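Local structure of polyisoprenyl-teichoic acid--peptidoglycan teichoic acid transferase TagV (Bacillus subtilis, 6UF3) at residues D101-V106 / N169-R174. The protein belongs to the LytR-CpsA-Psr family of bacterial cell-envelope proteins and has an alpha/beta fold with helices packed round a mixed central sheet. Numbering follows the deposited sequence.
Sequences DVINEV and NALIDR
Arg174 brings its guanidinium to the chain just past the end of helix 96-105, where NH1 lies 3.5 Å from Val106 O and makes a weak hydrogen bond to Gly108 O. An arginine suits this place because its long chain and several N-H groups can reach carbonyls of the turn after the helix, and the nearby helix end may make this region somewhat more negative. The side chain leaves with CG anti to the backbone N (chi1 170°), then bends at chi2 and again at chi3. As modelled, an edge of the guanidinium faces the Val106 carbonyl, but NH2 is implausibly near that oxygen, so the fine placing is doubtful.

Beside this polar patch the contact is apolar packing between helices 96-105 and 158-177, centred on one methyl of Leu171. Its CD2 reaches Ile103 CD1 at 4.2 Å and Val106 CG2 at 4.3 Å, thus meeting side chains three residues apart, Ile103 in the last turn of the helix and Val106 just beyond it. Leucine suits this because its fork at CG extends one branch across from a CB that does not point that way. Ile103 and Leu171 cross at about a right angle and meet through their terminal methyls. The isoleucine is long enough for this: its CB does not point at the other helix, but the turn at chi2 (-61°) carries CD1 closer. Val106, whose CB does point across, needs only a short branched side chain. With 8.6 Å between Ile103 CA and Leu171 CA, the helices meet through side chains at this level.

Leu171 and Ala170 also touch Ile109 on strand 109-113, which follows helix 96-105 in the chain. Elsewhere, Glu105 meets helix 181-191, while Ile172 and Asn169 rest against Met42 of strand 39-44 in the central sheet.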
loop_
_atom_site.group_PDB
_atom_site.type_symbol
_atom_site.label_atom_id
_atom_site.label_comp_id
_atom_site.label_asym_id
_atom_site.label_seq_id
_atom_site.Cartn_x
_atom_site.Cartn_y
_atom_site.Cartn_z
ATOM N N ASP A 101 9.711 -10.639 -6.582
ATOM C CA ASP A 101 9.353 -11.173 -7.897
ATOM C C ASP A 101 8.679 -10.114 -8.763
ATOM O O ASP A 101 9.008 -9.972 -9.948
ATOM C CB ASP A 101 8.443 -12.398 -7.755
ATOM C CG ASP A 101 8.198 -13.098 -9.088
ATOM O OD1 ASP A 101 9.190 -13.494 -9.732
ATOM O OD2 ASP A 101 7.022 -13.249 -9.494
ATOM N N VAL A 102 7.725 -9.375 -8.193
ATOM C CA VAL A 102 7.043 -8.324 -8.946
ATOM C C VAL A 102 8.060 -7.344 -9.507
ATOM O O VAL A 102 8.059 -7.035 -10.704
ATOM C CB VAL A 102 6.012 -7.596 -8.065
ATOM C CG1 VAL A 102 5.469 -6.372 -8.806
ATOM C CG2 VAL A 102 4.876 -8.528 -7.663
ATOM N N ILE A 103 8.963 -6.866 -8.646
ATOM C CA ILE A 103 9.933 -5.855 -9.073
ATOM C C ILE A 103 10.850 -6.411 -10.155
ATOM O O ILE A 103 11.189 -5.722 -11.134
ATOM C CB ILE A 103 10.735 -5.337 -7.862
ATOM C CG1 ILE A 103 9.806 -4.716 -6.814
ATOM C CG2 ILE A 103 11.795 -4.322 -8.307
ATOM C CD1 ILE A 103 9.006 -3.505 -7.327
ATOM N N ASN A 104 11.269 -7.668 -10.004
ATOM C CA ASN A 104 12.177 -8.247 -10.987
ATOM C C ASN A 104 11.481 -8.480 -12.320
ATOM O O ASN A 104 12.112 -8.333 -13.374
ATOM C CB ASN A 104 12.769 -9.545 -10.446
ATOM C CG ASN A 104 13.898 -9.298 -9.466
ATOM O OD1 ASN A 104 14.599 -8.288 -9.553
ATOM N ND2 ASN A 104 14.076 -10.217 -8.524
ATOM N N GLU A 105 10.180 -8.790 -12.299
ATOM C CA GLU A 105 9.468 -9.063 -13.545
ATOM C C GLU A 105 9.281 -7.803 -14.382
ATOM O O GLU A 105 9.247 -7.881 -15.615
ATOM C CB GLU A 105 8.108 -9.709 -13.259
ATOM C CG GLU A 105 8.174 -11.160 -12.781
ATOM C CD GLU A 105 8.576 -12.143 -13.876
ATOM O OE1 GLU A 105 8.809 -11.717 -15.030
ATOM O OE2 GLU A 105 8.656 -13.352 -13.577
ATOM N N VAL A 106 9.149 -6.635 -13.743
ATOM C CA VAL A 106 9.095 -5.386 -14.498
ATOM C C VAL A 106 10.483 -4.832 -14.786
ATOM O O VAL A 106 10.600 -3.747 -15.367
ATOM C CB VAL A 106 8.232 -4.325 -13.779
ATOM C CG1 VAL A 106 6.837 -4.866 -13.505
ATOM C CG2 VAL A 106 8.897 -3.859 -12.497
ATOM N N ASN A 169 4.276 4.506 -6.442
ATOM C CA ASN A 169 4.228 5.540 -7.473
ATOM C C ASN A 169 5.077 5.146 -8.670
ATOM O O ASN A 169 4.683 5.372 -9.823
ATOM C CB ASN A 169 4.716 6.883 -6.919
ATOM C CG ASN A 169 3.681 7.570 -6.029
ATOM O OD1 ASN A 169 2.496 7.256 -6.079
ATOM N ND2 ASN A 169 4.136 8.511 -5.219
ATOM N N ALA A 170 6.252 4.560 -8.419
ATOM C CA ALA A 170 7.116 4.163 -9.530
ATOM C C ALA A 170 6.478 3.058 -10.361
ATOM O O ALA A 170 6.581 3.054 -11.596
ATOM C CB ALA A 170 8.480 3.727 -8.993
ATOM N N LEU A 171 5.812 2.110 -9.698
ATOM C CA LEU A 171 5.086 1.073 -10.432
ATOM C C LEU A 171 3.954 1.671 -11.263
ATOM O O LEU A 171 3.734 1.272 -12.413
ATOM C CB LEU A 171 4.542 0.026 -9.450
ATOM C CG LEU A 171 5.620 -0.883 -8.846
ATOM C CD1 LEU A 171 5.108 -1.664 -7.634
ATOM C CD2 LEU A 171 6.199 -1.834 -9.899
ATOM N N ILE A 172 3.202 2.615 -10.683
ATOM C CA ILE A 172 2.136 3.280 -11.428
ATOM C C ILE A 172 2.700 3.990 -12.649
ATOM O O ILE A 172 2.119 3.942 -13.739
ATOM C CB ILE A 172 1.374 4.258 -10.510
ATOM C CG1 ILE A 172 0.574 3.483 -9.461
ATOM C CG2 ILE A 172 0.462 5.169 -11.331
ATOM C CD1 ILE A 172 0.023 4.332 -8.334
ATOM N N ASP A 173 3.831 4.677 -12.485
ATOM C CA ASP A 173 4.428 5.394 -13.606
ATOM C C ASP A 173 4.886 4.429 -14.684
ATOM O O ASP A 173 4.710 4.693 -15.883
ATOM C CB ASP A 173 5.596 6.257 -13.121
ATOM C CG ASP A 173 5.123 7.481 -12.366
ATOM O OD1 ASP A 173 3.980 7.887 -12.632
ATOM O OD2 ASP A 173 5.868 8.016 -11.519
ATOM N N ARG A 174 5.466 3.299 -14.276
ATOM C CA ARG A 174 5.898 2.310 -15.256
ATOM C C ARG A 174 4.713 1.781 -16.051
ATOM O O ARG A 174 4.750 1.742 -17.285
ATOM C CB ARG A 174 6.632 1.165 -14.567
ATOM C CG ARG A 174 6.873 0.018 -15.507
ATOM C CD ARG A 174 8.024 0.359 -16.429
ATOM N NE ARG A 174 9.249 0.476 -15.654
ATOM C CZ ARG A 174 9.933 -0.570 -15.205
ATOM N NH1 ARG A 174 11.036 -0.392 -14.493
ATOM N NH2 ARG A 174 9.512 -1.797 -15.479
#